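Local coordinates for PAP fimbrial major pilin protein (Escherichia coli, PDB 2UY6), which polymerizes into the thick, right-handed helical rod of the P pilus, which enables bacteria to colonize the epithelium of specific host organs, at residues 101-106 and 152-157; 77-82 and 129-134; 90-95 and 138-143; 22-27 and 156-161. The protein carries 2 engineered substitutions. All blocks are in the same frame, centred on the assembly; numbering follows the deposited sequence.

In the fold
The four contacts all lie in the immunoglobulin-like pilin fold, an incomplete sandwich of two antiparallel sheets. Contacts 1, 2 and 4 join the five-strand sheet (23-25, 52-59, 130-139, 101-106, 93-94) to the two-strand sheet (77-86, 153-162). Contacts 1 and 4 share strand 153-162 and sit about 15 Å apart, centre to centre. Contact 2 lies about 7 Å from contact 4. Contact 3, about 9 Å from contact 1, links the corner before strand 93-94 to the end of strand 130-139. Along the chain, contacts 2 and 3 nest inside the loop closed by contact 4, while contact 1 alternates with both. Strand 153-162 also pairs in parallel with another protein's strand, as in donor-strand complementation.

Contact 1 of 4, residues 101-106 and 152-157; sequences LAIVVQ and FSAVAN. Engineered in segment 101-106: L101 (natural residue Thr).
This contact belongs to the apolar core between the two sheets of the pilin sandwich, where L101 and I103 of strand 101-106 meet F152 and A154 of segment 152-157. The two touching parts run in similar directions, 32° apart. L101 is engineered; the natural residue is threonine. L101 CD1 lies 3.6 Å from F152 CD2 and approaches the phenyl ring obliquely. The two side chains cross at about a right angle. CG of F152 sits between its backbone N and carbonyl carbon (chi1 65°), which swings the ring toward strand 101-106. Two residues on, I103 takes over. Its CG1 is anti to the carbonyl carbon (chi1 -63°), and the extended chain carries CD1 across to A154. I103 CD1 lies 4.1 Å from A154 CB and 4.5 Å from F152 CE1. The small A154 thus receives the longer isoleucine. L93 packs on both I103 and A154, and V137 on both L101 and F152. S153 to N157 pair in a parallel ladder with a strand of another protein, and apolar side chains of that protein also pack on I103 and A154. No hydrogen bond joins the two segments. The contact is held by buried methyl and ring surfaces alone, so its stability depends on fit and exclusion of water, and the partner chain contributes to that same apolar core.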
loop_
_atom_site.group_PDB
_atom_site.type_symbol
_atom_site.label_atom_id
_atom_site.label_comp_id
_atom_site.label_asym_id
_atom_site.label_seq_id
_atom_site.Cartn_x
_atom_site.Cartn_y
_atom_site.Cartn_z
ATOM N N LEU B 101 9.655 -36.815 -9.403
ATOM C CA LEU B 101 9.836 -35.646 -10.246
ATOM C C LEU B 101 10.130 -34.375 -9.446
ATOM O O LEU B 101 9.872 -34.296 -8.240
ATOM C CB LEU B 101 8.590 -35.435 -11.103
ATOM C CG LEU B 101 8.138 -36.653 -11.911
ATOM C CD1 LEU B 101 6.852 -36.317 -12.665
ATOM C CD2 LEU B 101 9.244 -37.073 -12.870
ATOM N N ALA B 102 10.676 -33.384 -10.139
ATOM C CA ALA B 102 11.012 -32.095 -9.549
ATOM C C ALA B 102 10.639 -30.996 -10.552
ATOM O O ALA B 102 10.578 -31.246 -11.760
ATOM C CB ALA B 102 12.497 -32.041 -9.243
ATOM N N ILE B 103 10.379 -29.788 -10.055
ATOM C CA ILE B 103 10.017 -28.674 -10.923
ATOM C C ILE B 103 11.098 -27.606 -10.953
ATOM O O ILE B 103 11.635 -27.218 -9.917
ATOM C CB ILE B 103 8.693 -28.016 -10.492
ATOM C CG1 ILE B 103 7.549 -29.026 -10.606
ATOM C CG2 ILE B 103 8.404 -26.791 -11.374
ATOM C CD1 ILE B 103 6.200 -28.472 -10.199
ATOM N N VAL B 104 11.399 -27.139 -12.159
ATOM C CA VAL B 104 12.411 -26.119 -12.395
ATOM C C VAL B 104 11.747 -24.880 -13.012
ATOM O O VAL B 104 10.936 -24.993 -13.934
ATOM C CB VAL B 104 13.503 -26.684 -13.337
ATOM C CG1 VAL B 104 14.239 -25.562 -14.049
ATOM C CG2 VAL B 104 14.479 -27.524 -12.525
ATOM N N VAL B 105 12.082 -23.700 -12.494
ATOM C CA VAL B 105 11.491 -22.464 -12.998
ATOM C C VAL B 105 12.538 -21.467 -13.471
ATOM O O VAL B 105 13.493 -21.142 -12.749
ATOM C CB VAL B 105 10.587 -21.794 -11.929
ATOM C CG1 VAL B 105 9.960 -20.508 -12.489
ATOM C CG2 VAL B 105 9.496 -22.762 -11.505
ATOM N N GLN B 106 12.335 -20.989 -14.696
ATOM C CA GLN B 106 13.227 -20.041 -15.346
ATOM C C GLN B 106 12.569 -18.662 -15.461
ATOM O O GLN B 106 11.429 -18.533 -15.920
ATOM C CB GLN B 106 13.601 -20.573 -16.735
ATOM C CG GLN B 106 14.715 -19.815 -17.436
ATOM C CD GLN B 106 15.193 -20.516 -18.701
ATOM O OE1 GLN B 106 15.594 -21.687 -18.666
ATOM N NE2 GLN B 106 15.155 -19.801 -19.827
ATOM N N PHE B 152 1.452 -35.772 -9.526
ATOM C CA PHE B 152 2.298 -34.992 -8.630
ATOM C C PHE B 152 1.693 -33.597 -8.486
ATOM O O PHE B 152 0.764 -33.233 -9.217
ATOM C CB PHE B 152 3.719 -34.883 -9.201
ATOM C CG PHE B 152 3.796 -34.108 -10.489
ATOM C CD1 PHE B 152 3.852 -32.719 -10.481
ATOM C CD2 PHE B 152 3.779 -34.766 -11.709
ATOM C CE1 PHE B 152 3.890 -31.997 -11.677
ATOM C CE2 PHE B 152 3.817 -34.055 -12.906
ATOM C CZ PHE B 152 3.872 -32.669 -12.891
ATOM N N SER B 153 2.221 -32.825 -7.543
ATOM C CA SER B 153 1.751 -31.465 -7.316
ATOM C C SER B 153 2.802 -30.736 -6.507
ATOM O O SER B 153 3.729 -31.355 -5.983
ATOM C CB SER B 153 0.424 -31.465 -6.546
ATOM O OG SER B 153 0.592 -31.991 -5.242
ATOM N N ALA B 154 2.660 -29.420 -6.413
ATOM C CA ALA B 154 3.593 -28.611 -5.642
ATOM C C ALA B 154 3.055 -27.204 -5.439
ATOM O O ALA B 154 2.181 -26.740 -6.183
ATOM C CB ALA B 154 4.952 -28.552 -6.339
ATOM N N VAL B 155 3.581 -26.539 -4.419
ATOM C CA VAL B 155 3.199 -25.165 -4.103
ATOM C C VAL B 155 4.466 -24.380 -3.835
ATOM O O VAL B 155 5.332 -24.824 -3.088
ATOM C CB VAL B 155 2.319 -25.062 -2.834
ATOM C CG1 VAL B 155 2.052 -23.582 -2.508
ATOM C CG2 VAL B 155 1.011 -25.801 -3.040
ATOM N N ALA B 156 4.578 -23.215 -4.450
ATOM C CA ALA B 156 5.748 -22.382 -4.240
ATOM C C ALA B 156 5.290 -21.050 -3.653
ATOM O O ALA B 156 4.260 -20.513 -4.063
ATOM C CB ALA B 156 6.469 -22.166 -5.563
ATOM N N ASN B 157 6.030 -20.524 -2.681
ATOM C CA ASN B 157 5.659 -19.235 -2.091
ATOM C C ASN B 157 6.362 -18.094 -2.792
ATOM O O ASN B 157 7.593 -18.038 -2.808
ATOM C CB ASN B 157 6.001 -19.164 -0.602
ATOM C CG ASN B 157 5.039 -19.952 0.251
ATOM O OD1 ASN B 157 3.814 -19.816 0.123
ATOM N ND2 ASN B 157 5.582 -20.786 1.134
#

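Contact 2 of 4, residues 77-82 and 129-134; sequences VKLAFT and NVLHYT
Strands 77-82 and 130-134 face each other across the sandwich, running 31° apart in direction with their axes 12.7 Å apart at closest approach. L79 lies opposite L131, and F81 opposite Y133. At that spacing only side chains bridge the gap. The F81 and Y133 rings form a T-shaped (edge-to-face) pair, with centroids 5.2 Å apart and planes at 81°. The edge of F81 points at one face of Y133. F81 CZ lies 3.7 Å above the tyrosine plane, offset toward the rim. The hydroxyl sits at the phenylalanine edge, with Y133 OH 3.6 Å from F81 CE1. CG is anti to the carbonyl carbon in both residues, and the side chains come from opposite directions to meet between the strands. Beside them L79 and L131 reach toward each other tip to tip, with L79 CD1 4.1 Å from L131 CD1. L79 CD2 also packs against Y133 OH, 3.9 Å away. F158 touches both leucines, and L54 and V105 pack on Y133. Such face-to-face packing of two sheets through alternate inward residues is characteristic of the immunoglobulin-like sandwich of pilins.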
loop_
_atom_site.group_PDB
_atom_site.type_symbol
_atom_site.label_atom_id
_atom_site.label_comp_id
_atom_site.label_asym_id
_atom_site.label_seq_id
_atom_site.Cartn_x
_atom_site.Cartn_y
_atom_site.Cartn_z
ATOM N N VAL B 77 11.573 -3.470 -3.420
ATOM C CA VAL B 77 10.792 -4.656 -3.099
ATOM C C VAL B 77 11.602 -5.898 -3.463
ATOM O O VAL B 77 11.839 -6.160 -4.641
ATOM C CB VAL B 77 9.456 -4.687 -3.881
ATOM C CG1 VAL B 77 8.563 -5.802 -3.359
ATOM C CG2 VAL B 77 8.760 -3.354 -3.757
ATOM N N LYS B 78 12.046 -6.644 -2.454
ATOM C CA LYS B 78 12.803 -7.866 -2.698
ATOM C C LYS B 78 11.817 -8.950 -3.111
ATOM O O LYS B 78 10.715 -9.045 -2.575
ATOM C CB LYS B 78 13.559 -8.288 -1.449
ATOM N N LEU B 79 12.222 -9.767 -4.070
ATOM C CA LEU B 79 11.362 -10.820 -4.582
ATOM C C LEU B 79 12.046 -12.176 -4.449
ATOM O O LEU B 79 13.234 -12.306 -4.740
ATOM C CB LEU B 79 11.039 -10.502 -6.040
ATOM C CG LEU B 79 10.131 -11.426 -6.836
ATOM C CD1 LEU B 79 9.714 -10.719 -8.115
ATOM C CD2 LEU B 79 10.858 -12.721 -7.148
ATOM N N ALA B 80 11.309 -13.188 -3.998
ATOM C CA ALA B 80 11.896 -14.514 -3.837
ATOM C C ALA B 80 10.884 -15.658 -3.799
ATOM O O ALA B 80 9.731 -15.486 -3.382
ATOM C CB ALA B 80 12.763 -14.549 -2.575
ATOM N N PHE B 81 11.322 -16.832 -4.242
ATOM C CA PHE B 81 10.461 -18.003 -4.231
ATOM C C PHE B 81 10.909 -18.924 -3.111
ATOM O O PHE B 81 12.101 -19.011 -2.796
ATOM C CB PHE B 81 10.534 -18.760 -5.551
ATOM C CG PHE B 81 9.848 -18.072 -6.693
ATOM C CD1 PHE B 81 10.472 -17.039 -7.380
ATOM C CD2 PHE B 81 8.586 -18.478 -7.098
ATOM C CE1 PHE B 81 9.847 -16.423 -8.462
ATOM C CE2 PHE B 81 7.950 -17.869 -8.179
ATOM C CZ PHE B 81 8.581 -16.840 -8.864
ATOM N N THR B 82 9.950 -19.610 -2.503
ATOM C CA THR B 82 10.264 -20.530 -1.429
ATOM C C THR B 82 9.410 -21.780 -1.493
ATOM O O THR B 82 8.210 -21.719 -1.756
ATOM C CB THR B 82 10.105 -19.845 -0.053
ATOM O OG1 THR B 82 11.344 -19.213 0.296
ATOM C CG2 THR B 82 9.725 -20.852 1.025
ATOM N N ASN B 129 2.473 -5.566 -16.811
ATOM C CA ASN B 129 2.409 -5.714 -15.360
ATOM C C ASN B 129 2.430 -7.199 -14.996
ATOM O O ASN B 129 1.995 -7.600 -13.913
ATOM C CB ASN B 129 1.137 -5.062 -14.819
ATOM C CG ASN B 129 -0.116 -5.732 -15.331
ATOM O OD1 ASN B 129 -0.312 -5.861 -16.538
ATOM N ND2 ASN B 129 -0.972 -6.170 -14.417
ATOM N N VAL B 130 2.941 -8.009 -15.918
ATOM C CA VAL B 130 3.026 -9.448 -15.719
ATOM C C VAL B 130 4.477 -9.890 -15.719
ATOM O O VAL B 130 5.242 -9.540 -16.625
ATOM C CB VAL B 130 2.298 -10.221 -16.848
ATOM C CG1 VAL B 130 2.444 -11.728 -16.639
ATOM C CG2 VAL B 130 0.834 -9.830 -16.896
ATOM N N LEU B 131 4.862 -10.638 -14.692
ATOM C CA LEU B 131 6.217 -11.168 -14.614
ATOM C C LEU B 131 6.106 -12.509 -15.339
ATOM O O LEU B 131 5.177 -13.281 -15.080
ATOM C CB LEU B 131 6.631 -11.371 -13.156
ATOM C CG LEU B 131 6.712 -10.097 -12.306
ATOM C CD1 LEU B 131 6.650 -10.450 -10.824
ATOM C CD2 LEU B 131 7.983 -9.346 -12.631
ATOM N N HIS B 132 7.031 -12.775 -16.257
ATOM C CA HIS B 132 6.997 -14.012 -17.038
ATOM C C HIS B 132 8.065 -15.018 -16.627
ATOM O O HIS B 132 9.239 -14.674 -16.503
ATOM C CB HIS B 132 7.176 -13.702 -18.532
ATOM C CG HIS B 132 6.227 -12.669 -19.066
ATOM N ND1 HIS B 132 4.897 -12.932 -19.321
ATOM C CD2 HIS B 132 6.428 -11.378 -19.428
ATOM C CE1 HIS B 132 4.321 -11.852 -19.820
ATOM N NE2 HIS B 132 5.228 -10.894 -19.895
ATOM N N TYR B 133 7.639 -16.260 -16.414
ATOM C CA TYR B 133 8.535 -17.358 -16.056
ATOM C C TYR B 133 8.083 -18.592 -16.838
ATOM O O TYR B 133 7.008 -18.602 -17.440
ATOM C CB TYR B 133 8.448 -17.714 -14.565
ATOM C CG TYR B 133 8.840 -16.634 -13.582
ATOM C CD1 TYR B 133 7.909 -15.696 -13.124
ATOM C CD2 TYR B 133 10.142 -16.558 -13.094
ATOM C CE1 TYR B 133 8.272 -14.710 -12.203
ATOM C CE2 TYR B 133 10.511 -15.580 -12.179
ATOM C CZ TYR B 133 9.575 -14.661 -11.739
ATOM O OH TYR B 133 9.962 -13.693 -10.849
ATOM N N THR B 134 8.912 -19.627 -16.841
ATOM C CA THR B 134 8.550 -20.881 -17.492
ATOM C C THR B 134 8.913 -21.972 -16.507
ATOM O O THR B 134 9.882 -21.853 -15.760
ATOM C CB THR B 134 9.302 -21.120 -18.813
ATOM O OG1 THR B 134 10.646 -20.655 -18.689
ATOM C CG2 THR B 134 8.605 -20.420 -19.960
#

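Contact 3 of 4, residues 90-95 and 138-143; sequences SDELDT and KKSSAV
E92 is the tight centre of this contact, and its carboxylate is gripped by K138 and S141. OE1 accepts from the backbone: S141 N lies 3.1 Å from E92 OE1, on the syn lone pair, with an N-H...O angle of 143°. OE2 takes two donors. S141 OG is 2.7 Å from E92 OE2, on the syn side but 33° out of the carboxylate plane. K138 NZ is 2.8 Å from E92 OE2 in a salt bridge, nearly along the C-O axis. They reach OE2 from opposite faces of the plane. Three bonds therefore fix the rotation of the carboxylate, and the nearby ammonium would probably favour its ionised form. The lysine chain bends at its end (chi4 63°), which brings K138 NZ round to E92 OE2 and within 3.2 Å of K139 O. The loop side is looser: E92 is buried, whereas S140, partly exposed, only grazes the carboxylate. The CB of K139 points away from segment 90-95, and its NZ forms a salt bridge with E44. An ST turn shapes this part of the chain: A142 N lies 2.9 Å from S140 OG. E92 lies at the corner where the chain turns into strand 93-94, outermost within this chain in the larger sheet. Strand 138-139 is the end of 130-139, separated from 93-94 by strand 101-106. V86 of strand 77-86 packs on E92, S140 and A142.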
loop_
_atom_site.group_PDB
_atom_site.type_symbol
_atom_site.label_atom_id
_atom_site.label_comp_id
_atom_site.label_asym_id
_atom_site.label_seq_id
_atom_site.Cartn_x
_atom_site.Cartn_y
_atom_site.Cartn_z
ATOM N N SER B 90 18.864 -26.357 -4.935
ATOM C CA SER B 90 17.941 -25.278 -4.615
ATOM C C SER B 90 17.127 -24.791 -5.804
ATOM O O SER B 90 16.134 -24.089 -5.632
ATOM C CB SER B 90 18.713 -24.108 -4.009
ATOM O OG SER B 90 19.654 -23.600 -4.935
ATOM N N ASP B 91 17.539 -25.159 -7.011
ATOM C CA ASP B 91 16.808 -24.734 -8.194
ATOM C C ASP B 91 15.822 -25.804 -8.632
ATOM O O ASP B 91 15.200 -25.694 -9.686
ATOM C CB ASP B 91 17.778 -24.402 -9.331
ATOM C CG ASP B 91 18.454 -25.631 -9.910
ATOM O OD1 ASP B 91 18.775 -26.567 -9.146
ATOM O OD2 ASP B 91 18.677 -25.644 -11.139
ATOM N N GLU B 92 15.685 -26.848 -7.821
ATOM C CA GLU B 92 14.745 -27.916 -8.131
ATOM C C GLU B 92 13.684 -27.977 -7.047
ATOM O O GLU B 92 13.962 -28.368 -5.920
ATOM C CB GLU B 92 15.447 -29.273 -8.230
ATOM C CG GLU B 92 16.531 -29.364 -9.300
ATOM C CD GLU B 92 16.894 -30.806 -9.655
ATOM O OE1 GLU B 92 16.894 -31.672 -8.753
ATOM O OE2 GLU B 92 17.188 -31.072 -10.839
ATOM N N LEU B 93 12.470 -27.580 -7.399
ATOM C CA LEU B 93 11.360 -27.590 -6.462
ATOM C C LEU B 93 10.797 -29.007 -6.310
ATOM O O LEU B 93 10.141 -29.519 -7.221
ATOM C CB LEU B 93 10.260 -26.643 -6.954
ATOM C CG LEU B 93 9.016 -26.576 -6.070
ATOM C CD1 LEU B 93 9.386 -25.944 -4.739
ATOM C CD2 LEU B 93 7.933 -25.785 -6.765
ATOM N N ASP B 94 11.053 -29.633 -5.161
ATOM C CA ASP B 94 10.571 -30.985 -4.908
ATOM C C ASP B 94 9.044 -31.024 -5.004
ATOM O O ASP B 94 8.374 -30.033 -4.702
ATOM C CB ASP B 94 11.029 -31.459 -3.526
ATOM C CG ASP B 94 11.209 -32.977 -3.455
ATOM O OD1 ASP B 94 10.309 -33.709 -3.918
ATOM O OD2 ASP B 94 12.249 -33.434 -2.931
ATOM N N THR B 95 8.497 -32.166 -5.416
ATOM C CA THR B 95 7.052 -32.313 -5.575
ATOM C C THR B 95 6.387 -33.328 -4.658
ATOM O O THR B 95 7.052 -34.086 -3.956
ATOM C CB THR B 95 6.703 -32.724 -7.003
ATOM O OG1 THR B 95 7.461 -33.889 -7.349
ATOM C CG2 THR B 95 7.004 -31.597 -7.978
ATOM N N LYS B 138 10.797 -32.515 -14.409
ATOM C CA LYS B 138 11.818 -33.481 -14.792
ATOM C C LYS B 138 12.153 -34.418 -13.643
ATOM O O LYS B 138 11.726 -34.198 -12.512
ATOM C CB LYS B 138 13.086 -32.772 -15.270
ATOM C CG LYS B 138 13.932 -32.156 -14.178
ATOM C CD LYS B 138 15.088 -31.392 -14.790
ATOM C CE LYS B 138 16.168 -31.119 -13.776
ATOM N NZ LYS B 138 16.757 -32.400 -13.294
ATOM N N LYS B 139 12.902 -35.474 -13.948
ATOM C CA LYS B 139 13.298 -36.429 -12.928
ATOM C C LYS B 139 14.168 -35.673 -11.942
ATOM O O LYS B 139 14.962 -34.821 -12.331
ATOM C CB LYS B 139 14.086 -37.587 -13.546
ATOM C CG LYS B 139 14.436 -38.681 -12.542
ATOM C CD LYS B 139 15.067 -39.898 -13.205
ATOM C CE LYS B 139 16.420 -39.572 -13.808
ATOM N NZ LYS B 139 17.031 -40.774 -14.449
ATOM N N SER B 140 13.992 -35.977 -10.662
ATOM C CA SER B 140 14.743 -35.340 -9.592
ATOM C C SER B 140 16.228 -35.607 -9.742
ATOM O O SER B 140 16.619 -36.629 -10.291
ATOM C CB SER B 140 14.272 -35.877 -8.244
ATOM O OG SER B 140 15.165 -35.502 -7.220
ATOM N N SER B 141 17.056 -34.688 -9.258
ATOM C CA SER B 141 18.503 -34.868 -9.329
ATOM C C SER B 141 18.993 -35.640 -8.100
ATOM O O SER B 141 20.201 -35.797 -7.887
ATOM C CB SER B 141 19.220 -33.515 -9.413
ATOM O OG SER B 141 19.077 -32.936 -10.700
ATOM N N ALA B 142 18.050 -36.113 -7.289
ATOM C CA ALA B 142 18.394 -36.879 -6.097
ATOM C C ALA B 142 19.047 -38.193 -6.528
ATOM O O ALA B 142 18.561 -38.878 -7.435
ATOM C CB ALA B 142 17.146 -37.158 -5.272
ATOM N N VAL B 143 20.156 -38.533 -5.884
ATOM C CA VAL B 143 20.866 -39.760 -6.208
ATOM C C VAL B 143 19.896 -40.935 -6.188
ATOM O O VAL B 143 19.085 -41.069 -5.265
ATOM C CB VAL B 143 21.999 -40.031 -5.197
ATOM C CG1 VAL B 143 23.044 -38.925 -5.277
ATOM C CG2 VAL B 143 21.426 -40.113 -3.785
#

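Contact 4 of 4, residues 22-27 and 156-161; sequences CSISQK and ANFNLT
The phenyl ring of F158 is met obliquely by I24, whose CG2 methyl lies 4.2 Å from F158 CD2. The F81 ring also meets this phenyl, with the two planes at about 55°. The I24 and F158 side chains slide past each other in opposite directions. In I24, CG1 takes the position between N and the carbonyl carbon (chi1 89°), while CG2 serves as the touching branch. Two residues away on each segment, C22 CB lies 4.1 Å from L160 CD1. The cysteine sulfur is committed to the disulfide with C61, which ties the residue just before strand 23-25 to the chain just after strand 52-59. C22 and I24 thus rest on alternate inward residues of strand 153-162. L79 of the neighbouring strand 77-86 packs against both F158 and L160. Residues A156 to T161 pair in a parallel ladder with a strand of another protein, and an apolar side chain of that protein packs on I24. The link between 22-27 and 156-161 is purely apolar, carried by two contacts at van der Waals distance. The disulfide fixes C22 to C61, while nothing covalent or hydrogen-bonded joins the two segments, and the partner chain shares in the apolar packing around them.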
loop_
_atom_site.group_PDB
_atom_site.type_symbol
_atom_site.label_atom_id
_atom_site.label_comp_id
_atom_site.label_asym_id
_atom_site.label_seq_id
_atom_site.Cartn_x
_atom_site.Cartn_y
_atom_site.Cartn_z
ATOM N N CYS B 22 1.736 -4.941 -3.704
ATOM C CA CYS B 22 1.183 -5.623 -4.863
ATOM C C CYS B 22 0.319 -6.846 -4.543
ATOM O O CYS B 22 0.512 -7.530 -3.537
ATOM C CB CYS B 22 2.304 -6.026 -5.824
ATOM S SG CYS B 22 3.068 -4.620 -6.692
ATOM N N SER B 23 -0.649 -7.091 -5.418
ATOM C CA SER B 23 -1.546 -8.228 -5.311
ATOM C C SER B 23 -1.273 -9.044 -6.579
ATOM O O SER B 23 -0.977 -8.464 -7.626
ATOM C CB SER B 23 -2.996 -7.741 -5.291
ATOM O OG SER B 23 -3.899 -8.819 -5.135
ATOM N N ILE B 24 -1.338 -10.372 -6.509
ATOM C CA ILE B 24 -1.088 -11.159 -7.724
ATOM C C ILE B 24 -2.270 -12.027 -8.159
ATOM O O ILE B 24 -3.179 -12.318 -7.377
ATOM C CB ILE B 24 0.175 -12.086 -7.603
ATOM C CG1 ILE B 24 -0.202 -13.453 -7.032
ATOM C CG2 ILE B 24 1.231 -11.438 -6.738
ATOM C CD1 ILE B 24 -0.715 -13.430 -5.640
ATOM N N SER B 25 -2.257 -12.415 -9.429
ATOM C CA SER B 25 -3.293 -13.282 -9.974
ATOM C C SER B 25 -2.798 -13.937 -11.260
ATOM O O SER B 25 -1.811 -13.502 -11.851
ATOM C CB SER B 25 -4.576 -12.492 -10.236
ATOM O OG SER B 25 -4.337 -11.438 -11.137
ATOM N N GLN B 26 -3.491 -14.983 -11.692
ATOM C CA GLN B 26 -3.095 -15.701 -12.889
ATOM C C GLN B 26 -4.296 -16.015 -13.772
ATOM O O GLN B 26 -5.433 -15.680 -13.426
ATOM C CB GLN B 26 -2.384 -16.996 -12.492
ATOM C CG GLN B 26 -1.149 -16.758 -11.656
ATOM C CD GLN B 26 -0.404 -18.028 -11.327
ATOM O OE1 GLN B 26 -0.822 -18.807 -10.476
ATOM N NE2 GLN B 26 0.711 -18.252 -12.016
ATOM N N LYS B 27 -4.041 -16.650 -14.916
ATOM C CA LYS B 27 -5.119 -17.013 -15.827
ATOM C C LYS B 27 -6.066 -17.973 -15.104
ATOM O O LYS B 27 -7.272 -17.992 -15.370
ATOM C CB LYS B 27 -4.550 -17.665 -17.090
ATOM N N ALA B 156 4.578 -23.215 -4.450
ATOM C CA ALA B 156 5.748 -22.382 -4.240
ATOM C C ALA B 156 5.290 -21.050 -3.653
ATOM O O ALA B 156 4.260 -20.513 -4.063
ATOM C CB ALA B 156 6.469 -22.166 -5.563
ATOM N N ASN B 157 6.030 -20.524 -2.681
ATOM C CA ASN B 157 5.659 -19.235 -2.091
ATOM C C ASN B 157 6.362 -18.094 -2.792
ATOM O O ASN B 157 7.593 -18.038 -2.808
ATOM C CB ASN B 157 6.001 -19.164 -0.602
ATOM C CG ASN B 157 5.039 -19.952 0.251
ATOM O OD1 ASN B 157 3.814 -19.816 0.123
ATOM N ND2 ASN B 157 5.582 -20.786 1.134
ATOM N N PHE B 158 5.573 -17.201 -3.380
ATOM C CA PHE B 158 6.090 -16.029 -4.068
ATOM C C PHE B 158 6.136 -14.945 -3.000
ATOM O O PHE B 158 5.105 -14.387 -2.624
ATOM C CB PHE B 158 5.141 -15.623 -5.195
ATOM C CG PHE B 158 5.647 -14.490 -6.040
ATOM C CD1 PHE B 158 6.861 -14.591 -6.710
ATOM C CD2 PHE B 158 4.903 -13.329 -6.180
ATOM C CE1 PHE B 158 7.325 -13.545 -7.514
ATOM C CE2 PHE B 158 5.359 -12.281 -6.982
ATOM C CZ PHE B 158 6.571 -12.391 -7.650
ATOM N N ASN B 159 7.336 -14.647 -2.518
ATOM C CA ASN B 159 7.504 -13.668 -1.452
ATOM C C ASN B 159 7.978 -12.276 -1.869
ATOM O O ASN B 159 9.038 -12.117 -2.479
ATOM C CB ASN B 159 8.462 -14.248 -0.409
ATOM C CG ASN B 159 8.297 -15.759 -0.245
ATOM O OD1 ASN B 159 7.196 -16.253 0.018
ATOM N ND2 ASN B 159 9.397 -16.499 -0.405
ATOM N N LEU B 160 7.174 -11.271 -1.529
ATOM C CA LEU B 160 7.487 -9.874 -1.816
ATOM C C LEU B 160 7.737 -9.176 -0.481
ATOM O O LEU B 160 6.821 -9.041 0.340
ATOM C CB LEU B 160 6.317 -9.197 -2.535
ATOM C CG LEU B 160 5.959 -9.800 -3.894
ATOM C CD1 LEU B 160 4.818 -9.020 -4.538
ATOM C CD2 LEU B 160 7.199 -9.779 -4.781
ATOM N N THR B 161 8.976 -8.748 -0.253
ATOM C CA THR B 161 9.324 -8.088 0.994
ATOM C C THR B 161 9.671 -6.630 0.731
ATOM O O THR B 161 10.708 -6.322 0.147
ATOM C CB THR B 161 10.516 -8.784 1.680
ATOM O OG1 THR B 161 10.204 -10.164 1.897
ATOM C CG2 THR B 161 10.817 -8.133 3.015
#